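Local structure of taurocyamine kinase (Schistosoma mansoni, 4WOD) at residues 438-443 against 630-635; 539-544 against 570-575; 597-602 against 701-706; 608-613 against 617-622. The protein reversibly transfers phosphate between ATP and the guanidino compound taurocyamine, with magnesium as cofactor, as a two-repeat member of the ATP:guanido phosphotransferase family. The protein carries 4 engineered substitutions. One frame throughout, in Å; residues are numbered along the deposited sequence.

Contact 1 of 4, residues 438-443 against 630-635; sequences DYLDPL and CCPSNL
Pro632, next to Cys631, rests its ring on Leu440 and Leu443 of helix 437-448, where the helical N-terminal part of the second phosphagen kinase unit meets the loop that carries the predicted active-site cysteine. The loop runs between strand 626-627 and strand 639-646 of the catalytic part.

Across the two segments the contact is apolar. CD2 of Leu440 comes to 4.0 Å from CG of Pro632, and the two side chains cross at about a right angle. The chi1 of -72° sets CG of Leu440 beside its own backbone N, from where this methyl reaches the outer end of the proline ring. One turn further on, CD2 of Leu443 lies 4.3 Å from CB of Pro632, so the ring meets two leucine methyls at different atoms. All three residues are buried, and Tyr433 adds its side chain to both Leu440 and Pro632, while Ile444 of the same helix also touches the proline.

Polar contacts of the loop involve other residues. The carbonyl oxygen of Pro632 accepts a hydrogen bond from NE2 of His448, the last residue of the same helix, and OD1 of Asn634 binds Arg486, a residue predicted to bind ATP. The loop also turns back on itself, with the backbone N of Asn634 bonded to O of Cys631 at 3.1 Å. Beside that turn, the backbone N of Ser633 points at the sulfur SG of Cys631 in a weak but fairly straight hydrogen bond of 3.7 Å, with an N-H...S angle of 162°.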
loop_
_atom_site.group_PDB
_atom_site.type_symbol
_atom_site.label_atom_id
_atom_site.label_comp_id
_atom_site.label_asym_id
_atom_site.label_seq_id
_atom_site.Cartn_x
_atom_site.Cartn_y
_atom_site.Cartn_z
ATOM N N ASP A 438 6.156 28.905 14.727
ATOM C CA ASP A 438 4.844 29.552 14.661
ATOM C C ASP A 438 3.743 28.536 14.440
ATOM O O ASP A 438 2.587 28.776 14.786
ATOM C CB ASP A 438 4.794 30.595 13.544
ATOM C CG ASP A 438 5.505 31.884 13.910
ATOM O OD1 ASP A 438 6.148 31.944 14.972
ATOM O OD2 ASP A 438 5.398 32.854 13.145
ATOM N N TYR A 439 4.088 27.415 13.821
ATOM C CA TYR A 439 3.116 26.339 13.666
ATOM C C TYR A 439 3.172 25.395 14.856
ATOM O O TYR A 439 2.145 25.061 15.441
ATOM C CB TYR A 439 3.368 25.584 12.369
ATOM C CG TYR A 439 2.548 24.337 12.165
ATOM C CD1 TYR A 439 1.190 24.414 11.885
ATOM C CD2 TYR A 439 3.140 23.077 12.211
ATOM C CE1 TYR A 439 0.442 23.273 11.669
ATOM C CE2 TYR A 439 2.397 21.931 11.990
ATOM C CZ TYR A 439 1.044 22.039 11.721
ATOM O OH TYR A 439 0.286 20.903 11.504
ATOM N N LEU A 440 4.379 24.962 15.217
ATOM C CA LEU A 440 4.506 23.880 16.189
ATOM C C LEU A 440 4.270 24.324 17.643
ATOM O O LEU A 440 3.757 23.544 18.449
ATOM C CB LEU A 440 5.880 23.208 16.057
ATOM C CG LEU A 440 6.101 22.331 14.803
ATOM C CD1 LEU A 440 7.577 21.993 14.601
ATOM C CD2 LEU A 440 5.284 21.037 14.888
ATOM N N ASP A 441 4.625 25.562 17.992
ATOM C CA ASP A 441 4.562 25.952 19.394
ATOM C C ASP A 441 3.130 26.078 19.919
ATOM O O ASP A 441 2.835 25.566 20.990
ATOM C CB ASP A 441 5.318 27.255 19.643
ATOM C CG ASP A 441 5.451 27.561 21.122
ATOM O OD1 ASP A 441 6.242 26.868 21.795
ATOM O OD2 ASP A 441 4.757 28.474 21.610
ATOM N N PRO A 442 2.228 26.751 19.173
ATOM C CA PRO A 442 0.855 26.756 19.699
ATOM C C PRO A 442 0.239 25.345 19.732
ATOM O O PRO A 442 -0.481 25.001 20.677
ATOM C CB PRO A 442 0.098 27.675 18.720
ATOM C CG PRO A 442 0.925 27.705 17.483
ATOM C CD PRO A 442 2.358 27.598 17.968
ATOM N N LEU A 443 0.556 24.540 18.726
ATOM C CA LEU A 443 0.094 23.153 18.643
ATOM C C LEU A 443 0.525 22.322 19.852
ATOM O O LEU A 443 -0.247 21.510 20.378
ATOM C CB LEU A 443 0.623 22.509 17.353
ATOM C CG LEU A 443 0.121 21.110 16.958
ATOM C CD1 LEU A 443 0.108 20.953 15.430
ATOM C CD2 LEU A 443 0.953 19.995 17.620
ATOM N N CYS A 630 10.234 12.930 16.990
ATOM C CA CYS A 630 9.556 13.117 15.717
ATOM C C CYS A 630 8.130 13.664 15.879
ATOM O O CYS A 630 7.783 14.679 15.274
ATOM C CB CYS A 630 9.549 11.795 14.955
ATOM S SG CYS A 630 8.695 11.842 13.402
ATOM N N CYS A 631 7.297 12.990 16.665
ATOM C CA CYS A 631 5.960 13.499 16.940
ATOM C C CYS A 631 5.987 14.480 18.116
ATOM O O CYS A 631 6.600 14.207 19.150
ATOM C CB CYS A 631 4.985 12.343 17.225
ATOM S SG CYS A 631 3.244 12.826 17.250
ATOM N N PRO A 632 5.333 15.639 17.956
ATOM C CA PRO A 632 5.281 16.636 19.028
ATOM C C PRO A 632 4.517 16.121 20.254
ATOM O O PRO A 632 4.626 16.694 21.316
ATOM C CB PRO A 632 4.555 17.820 18.382
ATOM C CG PRO A 632 4.688 17.614 16.921
ATOM C CD PRO A 632 4.719 16.131 16.711
ATOM N N SER A 633 3.749 15.052 20.099
ATOM C CA SER A 633 3.013 14.487 21.216
ATOM C C SER A 633 3.953 13.864 22.254
ATOM O O SER A 633 3.567 13.674 23.421
ATOM C CB SER A 633 2.030 13.426 20.719
ATOM O OG SER A 633 2.723 12.272 20.269
ATOM N N ASN A 634 5.175 13.537 21.831
ATOM C CA ASN A 634 6.090 12.805 22.701
ATOM C C ASN A 634 7.348 13.533 23.166
ATOM O O ASN A 634 8.365 12.901 23.461
ATOM C CB ASN A 634 6.486 11.503 22.035
ATOM C CG ASN A 634 5.940 10.312 22.777
ATOM O OD1 ASN A 634 6.451 9.946 23.833
ATOM N ND2 ASN A 634 4.864 9.718 22.250
ATOM N N LEU A 635 7.265 14.856 23.243
ATOM C CA LEU A 635 8.295 15.710 23.831
ATOM C C LEU A 635 8.398 15.729 25.366
ATOM O O LEU A 635 7.644 15.063 26.068
ATOM C CB LEU A 635 8.055 17.154 23.376
ATOM C CG LEU A 635 7.931 17.396 21.885
ATOM C CD1 LEU A 635 7.352 18.815 21.658
ATOM C CD2 LEU A 635 9.287 17.246 21.202
#

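Contact 2 of 4, residues 539-544 against 570-575; sequences KQLVED and IFHNNS
Leu541, in the last turns of helix 535-543, faces Ile570 and His572 of strand 569-573, with the CA atoms of Leu541 and Ile570 8.8 Å apart. The helix ends at Glu543, and Asp544 is the first residue to leave helical angles. In the strand, Ile570 and His572 direct their CB atoms at the helix and Phe571 between them turns to the other side, the alternation expected of a strand in the large antiparallel sheet of the catalytic domain.

The apolar part rests on one methyl. CD2 of Leu541 sits at the edge of the His572 imidazole, near the ring plane and 4.1 Å from NE2, and lies 4.5 Å from CG2 of Ile570. Tyr528 of the neighbouring strand 525-529 packs against both Leu541 and the histidine ring.

Both ring nitrogens of His572 have a partner, which should limit the rotation of the imidazole. ND1 donates to O of Asn573 at 2.7 Å, coming from above the carbonyl plane with a bent N-H...O angle of 142°. On the far side of the ring, NE2 is 3.2 Å from a water that donates to OD2 of Asp544 at 2.9 Å. The same carboxylate oxygen forms a salt bridge with Lys576.

The chemistry is therefore divided: a leucine methyl packs at the edge of the ring, while water carries the polar link from strand to helix end. Asp544 might favour a protonated His572 through that water, although Lys576 would probably offset part of its charge.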
loop_
_atom_site.group_PDB
_atom_site.type_symbol
_atom_site.label_atom_id
_atom_site.label_comp_id
_atom_site.label_asym_id
_atom_site.label_seq_id
_atom_site.Cartn_x
_atom_site.Cartn_y
_atom_site.Cartn_z
ATOM N N LYS A 539 11.765 -15.550 13.396
ATOM C CA LYS A 539 10.578 -16.262 13.892
ATOM C C LYS A 539 10.307 -15.964 15.360
ATOM O O LYS A 539 9.175 -15.682 15.766
ATOM C CB LYS A 539 10.734 -17.780 13.742
ATOM C CG LYS A 539 11.003 -18.297 12.344
ATOM C CD LYS A 539 11.014 -19.838 12.324
ATOM C CE LYS A 539 11.344 -20.435 13.706
ATOM N NZ LYS A 539 12.654 -21.150 13.788
ATOM N N GLN A 540 11.364 -16.047 16.157
ATOM C CA GLN A 540 11.246 -15.871 17.595
ATOM C C GLN A 540 10.816 -14.456 17.969
ATOM O O GLN A 540 10.107 -14.254 18.960
ATOM C CB GLN A 540 12.564 -16.207 18.281
ATOM C CG GLN A 540 12.411 -16.337 19.775
ATOM C CD GLN A 540 11.234 -17.223 20.154
ATOM O OE1 GLN A 540 11.231 -18.432 19.893
ATOM N NE2 GLN A 540 10.223 -16.624 20.768
ATOM N N LEU A 541 11.256 -13.478 17.180
ATOM C CA LEU A 541 10.855 -12.098 17.407
ATOM C C LEU A 541 9.351 -11.971 17.188
ATOM O O LEU A 541 8.656 -11.323 17.974
ATOM C CB LEU A 541 11.622 -11.149 16.485
ATOM C CG LEU A 541 13.051 -10.855 16.933
ATOM C CD1 LEU A 541 13.814 -10.084 15.862
ATOM C CD2 LEU A 541 13.019 -10.099 18.258
ATOM N N VAL A 542 8.856 -12.605 16.125
ATOM C CA VAL A 542 7.426 -12.595 15.829
ATOM C C VAL A 542 6.649 -13.337 16.914
ATOM O O VAL A 542 5.628 -12.844 17.390
ATOM C CB VAL A 542 7.096 -13.232 14.457
ATOM C CG1 VAL A 542 5.598 -13.088 14.163
ATOM C CG2 VAL A 542 7.919 -12.588 13.337
ATOM N N GLU A 543 7.140 -14.512 17.300
ATOM C CA GLU A 543 6.559 -15.263 18.415
ATOM C C GLU A 543 6.366 -14.410 19.674
ATOM O O GLU A 543 5.328 -14.480 20.338
ATOM C CB GLU A 543 7.440 -16.465 18.768
ATOM C CG GLU A 543 6.653 -17.700 19.202
ATOM C CD GLU A 543 7.415 -18.583 20.196
ATOM O OE1 GLU A 543 8.339 -18.080 20.883
ATOM O OE2 GLU A 543 7.102 -19.790 20.269
ATOM N N ASP A 544 7.377 -13.616 20.011
ATOM C CA ASP A 544 7.330 -12.801 21.221
ATOM C C ASP A 544 6.525 -11.522 21.024
ATOM O O ASP A 544 6.503 -10.672 21.904
ATOM C CB ASP A 544 8.743 -12.435 21.680
ATOM C CG ASP A 544 9.524 -13.632 22.167
ATOM O OD1 ASP A 544 8.884 -14.631 22.549
ATOM O OD2 ASP A 544 10.769 -13.572 22.177
ATOM N N ILE A 570 15.935 -4.485 16.050
ATOM C CA ILE A 570 15.493 -4.641 17.416
ATOM C C ILE A 570 16.648 -5.189 18.243
ATOM O O ILE A 570 17.295 -6.155 17.841
ATOM C CB ILE A 570 14.276 -5.596 17.524
ATOM C CG1 ILE A 570 13.102 -5.071 16.682
ATOM C CG2 ILE A 570 13.850 -5.772 18.998
ATOM C CD1 ILE A 570 11.934 -6.033 16.609
ATOM N N PHE A 571 16.886 -4.564 19.396
ATOM C CA PHE A 571 17.859 -5.027 20.389
ATOM C C PHE A 571 17.108 -5.475 21.643
ATOM O O PHE A 571 16.129 -4.855 22.035
ATOM C CB PHE A 571 18.851 -3.905 20.739
ATOM C CG PHE A 571 19.769 -4.221 21.906
ATOM C CD1 PHE A 571 20.979 -4.853 21.695
ATOM C CD2 PHE A 571 19.428 -3.846 23.205
ATOM C CE1 PHE A 571 21.831 -5.146 22.758
ATOM C CE2 PHE A 571 20.279 -4.125 24.285
ATOM C CZ PHE A 571 21.479 -4.776 24.055
ATOM N N HIS A 572 17.547 -6.559 22.271
ATOM C CA HIS A 572 17.114 -6.796 23.637
ATOM C C HIS A 572 18.111 -7.655 24.393
ATOM O O HIS A 572 18.962 -8.317 23.798
ATOM C CB HIS A 572 15.702 -7.420 23.690
ATOM C CG HIS A 572 15.573 -8.760 23.029
ATOM N ND1 HIS A 572 16.300 -9.868 23.417
ATOM C CD2 HIS A 572 14.755 -9.180 22.031
ATOM C CE1 HIS A 572 15.955 -10.903 22.670
ATOM N NE2 HIS A 572 15.018 -10.513 21.823
ATOM N N ASN A 573 17.999 -7.625 25.717
ATOM C CA ASN A 573 18.832 -8.477 26.549
ATOM C C ASN A 573 18.248 -9.892 26.548
ATOM O O ASN A 573 17.177 -10.141 25.965
ATOM C CB ASN A 573 18.958 -7.911 27.976
ATOM C CG ASN A 573 17.613 -7.716 28.683
ATOM O OD1 ASN A 573 16.549 -7.991 28.131
ATOM N ND2 ASN A 573 17.670 -7.247 29.932
ATOM N N ASN A 574 18.957 -10.833 27.153
ATOM C CA ASN A 574 18.503 -12.211 27.087
ATOM C C ASN A 574 17.141 -12.429 27.723
ATOM O O ASN A 574 16.306 -13.174 27.181
ATOM C CB ASN A 574 19.522 -13.140 27.741
ATOM C CG ASN A 574 19.213 -14.598 27.472
ATOM O OD1 ASN A 574 18.576 -15.270 28.282
ATOM N ND2 ASN A 574 19.644 -15.088 26.312
ATOM N N SER A 575 16.920 -11.781 28.870
ATOM C CA SER A 575 15.667 -11.869 29.615
ATOM C C SER A 575 14.488 -11.167 28.952
ATOM O O SER A 575 13.354 -11.300 29.414
ATOM C CB SER A 575 15.843 -11.270 31.015
ATOM O OG SER A 575 16.791 -12.007 31.754
HETATM O O HOH W 1 12.790 -12.398 20.521
#

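Contact 3 of 4, residues 597-602 against 701-706; sequences GNLAAV and EMAEGV
Two helices that cover the antiparallel sheet of the catalytic domain meet here: the start of helix 599-614 and the middle of the C-terminal helix 695-715. Leu599, in the first turn of the former, fits against Met702 and Ala703 of the latter, with the CA atoms of Leu599 and Ala703 7.9 Å apart. Beneath them run the central strands 480-489 and 639-646, where Leu599 also touches Val485 and Met702 touches Ala641, both predicted to belong to the ATP site.

The leucine and methionine side chains reach toward each other tip to tip. CE of Met702 nestles against both branches of the leucine, 3.8 Å from CD2 and 3.9 Å from CD1 of Leu599. The methionine leaves its helix with CG opposite the backbone N (chi1 -175°) and then bends at both following torsions, which brings the methyl at its end over to the leucine. CD2 of Leu599 is shared: it also meets CB of Ala703 at 3.7 Å, so that one methyl is packed against two consecutive residues of the C-terminal helix.

Leu599 directly follows the N-cap residue Asn598, whose OD1 takes a weak capping bond of 3.3 Å from the backbone N of Ala601.

Between these segments the joint is purely apolar, made by methyl groups of three buried side chains with no hydrogen bond across it. The attraction between them is probably dispersion and the exclusion of water, while the polar work of capping stays within the 597-602 segment.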
loop_
_atom_site.group_PDB
_atom_site.type_symbol
_atom_site.label_atom_id
_atom_site.label_comp_id
_atom_site.label_asym_id
_atom_site.label_seq_id
_atom_site.Cartn_x
_atom_site.Cartn_y
_atom_site.Cartn_z
ATOM N N GLY A 597 4.448 -6.196 39.092
ATOM C CA GLY A 597 4.173 -4.780 39.250
ATOM C C GLY A 597 5.296 -3.962 39.857
ATOM O O GLY A 597 5.061 -2.869 40.369
ATOM N N ASN A 598 6.519 -4.477 39.787
ATOM C CA ASN A 598 7.657 -3.790 40.381
ATOM C C ASN A 598 8.191 -2.666 39.488
ATOM O O ASN A 598 9.178 -2.838 38.764
ATOM C CB ASN A 598 8.777 -4.771 40.692
ATOM C CG ASN A 598 9.815 -4.173 41.600
ATOM O OD1 ASN A 598 9.812 -2.962 41.853
ATOM N ND2 ASN A 598 10.715 -5.006 42.095
ATOM N N LEU A 599 7.529 -1.518 39.582
ATOM C CA LEU A 599 7.835 -0.339 38.784
ATOM C C LEU A 599 9.211 0.225 39.100
ATOM O O LEU A 599 9.896 0.738 38.215
ATOM C CB LEU A 599 6.762 0.729 39.014
ATOM C CG LEU A 599 6.978 2.124 38.424
ATOM C CD1 LEU A 599 7.131 2.036 36.918
ATOM C CD2 LEU A 599 5.804 3.041 38.810
ATOM N N ALA A 600 9.620 0.132 40.362
ATOM C CA ALA A 600 10.899 0.685 40.760
ATOM C C ALA A 600 12.018 -0.034 40.019
ATOM O O ALA A 600 12.972 0.600 39.602
ATOM C CB ALA A 600 11.091 0.582 42.265
ATOM N N ALA A 601 11.892 -1.355 39.847
ATOM C CA ALA A 601 12.923 -2.139 39.170
ATOM C C ALA A 601 12.906 -1.936 37.644
ATOM O O ALA A 601 13.956 -1.946 37.005
ATOM C CB ALA A 601 12.770 -3.625 39.503
ATOM N N VAL A 602 11.719 -1.762 37.065
ATOM C CA VAL A 602 11.619 -1.485 35.633
ATOM C C VAL A 602 12.223 -0.108 35.341
ATOM O O VAL A 602 12.994 0.082 34.388
ATOM C CB VAL A 602 10.151 -1.525 35.153
ATOM C CG1 VAL A 602 10.073 -1.281 33.639
ATOM C CG2 VAL A 602 9.524 -2.854 35.509
ATOM N N GLU A 701 3.131 9.671 38.843
ATOM C CA GLU A 701 1.737 9.891 38.499
ATOM C C GLU A 701 1.076 8.570 38.113
ATOM O O GLU A 701 -0.023 8.268 38.593
ATOM C CB GLU A 701 1.586 10.921 37.373
ATOM C CG GLU A 701 1.748 12.347 37.868
ATOM C CD GLU A 701 1.277 13.388 36.876
ATOM O OE1 GLU A 701 0.503 13.047 35.950
ATOM O OE2 GLU A 701 1.679 14.559 37.032
ATOM N N MET A 702 1.741 7.773 37.274
ATOM C CA MET A 702 1.178 6.483 36.891
ATOM C C MET A 702 0.968 5.633 38.136
ATOM O O MET A 702 -0.129 5.132 38.364
ATOM C CB MET A 702 2.061 5.748 35.878
ATOM C CG MET A 702 1.439 4.456 35.370
ATOM S SD MET A 702 1.854 3.038 36.423
ATOM C CE MET A 702 3.477 2.601 35.825
ATOM N N ALA A 703 2.017 5.493 38.944
ATOM C CA ALA A 703 1.957 4.691 40.166
ATOM C C ALA A 703 0.815 5.131 41.107
ATOM O O ALA A 703 0.008 4.308 41.538
ATOM C CB ALA A 703 3.296 4.745 40.894
ATOM N N GLU A 704 0.745 6.424 41.408
ATOM C CA GLU A 704 -0.314 6.948 42.264
ATOM C C GLU A 704 -1.693 6.661 41.675
ATOM O O GLU A 704 -2.612 6.278 42.399
ATOM C CB GLU A 704 -0.144 8.453 42.484
ATOM C CG GLU A 704 0.964 8.816 43.447
ATOM C CD GLU A 704 0.958 10.284 43.809
ATOM O OE1 GLU A 704 1.818 11.028 43.295
ATOM O OE2 GLU A 704 0.086 10.696 44.606
ATOM N N GLY A 705 -1.827 6.838 40.363
ATOM C CA GLY A 705 -3.074 6.559 39.676
ATOM C C GLY A 705 -3.458 5.089 39.690
ATOM O O GLY A 705 -4.634 4.745 39.813
ATOM N N VAL A 706 -2.465 4.216 39.558
ATOM C CA VAL A 706 -2.714 2.784 39.519
ATOM C C VAL A 706 -2.993 2.280 40.930
ATOM O O VAL A 706 -3.854 1.423 41.127
ATOM C CB VAL A 706 -1.526 2.021 38.876
ATOM C CG1 VAL A 706 -1.627 0.514 39.119
ATOM C CG2 VAL A 706 -1.452 2.331 37.375
#

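Contact 4 of 4, residues 608-613 against 617-622; sequences EGINAI and MKFAHS
Ile613 and Met617 lie side by side and point the same way, where the chain leaves helix 599-614 and runs on toward strand 621-622. Met617 starts in the constrained conformation with CG between its backbone N and carbonyl carbon (chi1 66°), extends through chi2 and bends at chi3 (77°). That last bend carries CE back to the helix, 3.8 Å from CG2 of Ile613 and 3.7 Å from O of the same residue. The sulfur SD of Met617 follows alongside, 4.1 Å from the CG2 methyl of Ile613.

Phe619, two residues on, brings its ring up to two isoleucines about one helical turn apart. In both isoleucines CG2 lies opposite the backbone N, and this is the branch that does the touching. CG2 of Ile610 approaches CE2 of Phe619 obliquely at 3.8 Å, the two side chains crossing at about a right angle, whereas CG2 of Ile613 is at the ring edge, 4.2 Å from CZ of Phe619. The carbonyl O of Ile610 also lies at the edge, in the ring plane and 3.9 Å from CE2 of Phe619.

Met588 of strand 588-595 touches Ile613, Met617 and Phe619, placing this helix-to-loop junction against the catalytic-domain sheet. The packing is essentially hydrophobic, and the in-plane carbonyl probably gains a little from the slightly positive hydrogens at the ring edge.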
loop_
_atom_site.group_PDB
_atom_site.type_symbol
_atom_site.label_atom_id
_atom_site.label_comp_id
_atom_site.label_asym_id
_atom_site.label_seq_id
_atom_site.Cartn_x
_atom_site.Cartn_y
_atom_site.Cartn_z
ATOM N N GLU A 608 19.152 3.401 33.767
ATOM C CA GLU A 608 20.529 2.987 33.635
ATOM C C GLU A 608 20.853 2.675 32.177
ATOM O O GLU A 608 21.962 2.940 31.720
ATOM C CB GLU A 608 20.807 1.780 34.525
ATOM C CG GLU A 608 20.826 2.139 36.005
ATOM C CD GLU A 608 20.863 0.914 36.893
ATOM O OE1 GLU A 608 20.852 -0.220 36.350
ATOM O OE2 GLU A 608 20.886 1.093 38.131
ATOM N N GLY A 609 19.870 2.158 31.442
ATOM C CA GLY A 609 20.056 1.885 30.030
ATOM C C GLY A 609 20.151 3.143 29.182
ATOM O O GLY A 609 20.916 3.219 28.217
ATOM N N ILE A 610 19.335 4.128 29.525
ATOM C CA ILE A 610 19.352 5.401 28.798
ATOM C C ILE A 610 20.709 6.076 28.976
ATOM O O ILE A 610 21.342 6.531 28.003
ATOM C CB ILE A 610 18.241 6.365 29.289
ATOM C CG1 ILE A 610 16.840 5.745 29.171
ATOM C CG2 ILE A 610 18.315 7.710 28.539
ATOM C CD1 ILE A 610 15.754 6.647 29.757
ATOM N N ASN A 611 21.158 6.129 30.224
ATOM C CA ASN A 611 22.455 6.702 30.527
ATOM C C ASN A 611 23.599 5.994 29.797
ATOM O O ASN A 611 24.489 6.647 29.280
ATOM C CB ASN A 611 22.695 6.697 32.039
ATOM C CG ASN A 611 21.844 7.732 32.757
ATOM O OD1 ASN A 611 21.381 8.704 32.146
ATOM N ND2 ASN A 611 21.622 7.527 34.051
ATOM N N ALA A 612 23.563 4.661 29.751
ATOM C CA ALA A 612 24.619 3.886 29.096
ATOM C C ALA A 612 24.674 4.169 27.583
ATOM O O ALA A 612 25.741 4.362 27.010
ATOM C CB ALA A 612 24.412 2.390 29.354
ATOM N N ILE A 613 23.512 4.182 26.951
ATOM C CA ILE A 613 23.428 4.500 25.549
ATOM C C ILE A 613 23.939 5.925 25.294
ATOM O O ILE A 613 24.659 6.169 24.305
ATOM C CB ILE A 613 21.989 4.316 25.043
ATOM C CG1 ILE A 613 21.602 2.834 25.158
ATOM C CG2 ILE A 613 21.853 4.807 23.590
ATOM C CD1 ILE A 613 20.181 2.525 24.790
ATOM N N MET A 617 26.502 8.976 22.333
ATOM C CA MET A 617 25.860 9.918 21.424
ATOM C C MET A 617 25.109 11.003 22.190
ATOM O O MET A 617 24.693 10.791 23.328
ATOM C CB MET A 617 24.904 9.163 20.495
ATOM C CG MET A 617 23.735 8.543 21.248
ATOM S SD MET A 617 22.932 7.193 20.381
ATOM C CE MET A 617 24.129 5.870 20.676
ATOM N N LYS A 618 24.921 12.158 21.553
ATOM C CA LYS A 618 24.174 13.259 22.137
ATOM C C LYS A 618 22.695 13.142 21.750
ATOM O O LYS A 618 22.387 13.017 20.566
ATOM C CB LYS A 618 24.747 14.609 21.661
ATOM C CG LYS A 618 26.248 14.781 21.904
ATOM C CD LYS A 618 26.695 16.234 21.743
ATOM C CE LYS A 618 28.127 16.426 22.250
ATOM N NZ LYS A 618 28.605 17.823 22.052
ATOM N N PHE A 619 21.792 13.152 22.738
ATOM C CA PHE A 619 20.353 13.126 22.465
ATOM C C PHE A 619 19.866 14.524 22.104
ATOM O O PHE A 619 20.196 15.477 22.787
ATOM C CB PHE A 619 19.557 12.621 23.670
ATOM C CG PHE A 619 19.865 11.204 24.048
ATOM C CD1 PHE A 619 20.170 10.265 23.073
ATOM C CD2 PHE A 619 19.900 10.828 25.377
ATOM C CE1 PHE A 619 20.478 8.957 23.427
ATOM C CE2 PHE A 619 20.195 9.506 25.733
ATOM C CZ PHE A 619 20.484 8.585 24.759
ATOM N N ALA A 620 19.081 14.652 21.041
ATOM C CA ALA A 620 18.500 15.960 20.715
ATOM C C ALA A 620 17.639 16.504 21.891
ATOM O O ALA A 620 16.706 15.848 22.351
ATOM C CB ALA A 620 17.663 15.854 19.424
ATOM N N HIS A 621 17.955 17.696 22.385
ATOM C CA HIS A 621 17.252 18.249 23.551
ATOM C C HIS A 621 16.985 19.747 23.389
ATOM O O HIS A 621 17.807 20.465 22.836
ATOM C CB HIS A 621 18.059 17.994 24.834
ATOM C CG HIS A 621 17.349 18.393 26.095
ATOM N ND1 HIS A 621 17.401 19.676 26.609
ATOM C CD2 HIS A 621 16.603 17.670 26.968
ATOM C CE1 HIS A 621 16.696 19.728 27.728
ATOM N NE2 HIS A 621 16.204 18.525 27.969
ATOM N N SER A 622 15.849 20.216 23.903
ATOM C CA SER A 622 15.446 21.608 23.716
ATOM C C SER A 622 15.238 22.361 25.031
ATOM O O SER A 622 14.675 21.833 25.984
ATOM C CB SER A 622 14.155 21.660 22.892
ATOM O OG SER A 622 13.520 22.913 23.018
#

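All four contacts belong to the second kinase unit. From the N terminus, helix 437-448 comes first, and contact 1 is closed only when the chain reaches the cysteine loop at 630-635, joining the N-terminal helical part to the catalytic part. Within that long loop contact 2 closes first, tying helix 535-543 to strand 569-573, and contact 4 closes later, over three intervening residues and shortly before 630-635. Contact 3 opens at 597-602, before contact 4, encloses it, and crosses contact 1 by ending in the C-terminal helix. Contacts 3 and 4 share helix 599-614, one at its start and one near its end, their centres 23 Å apart.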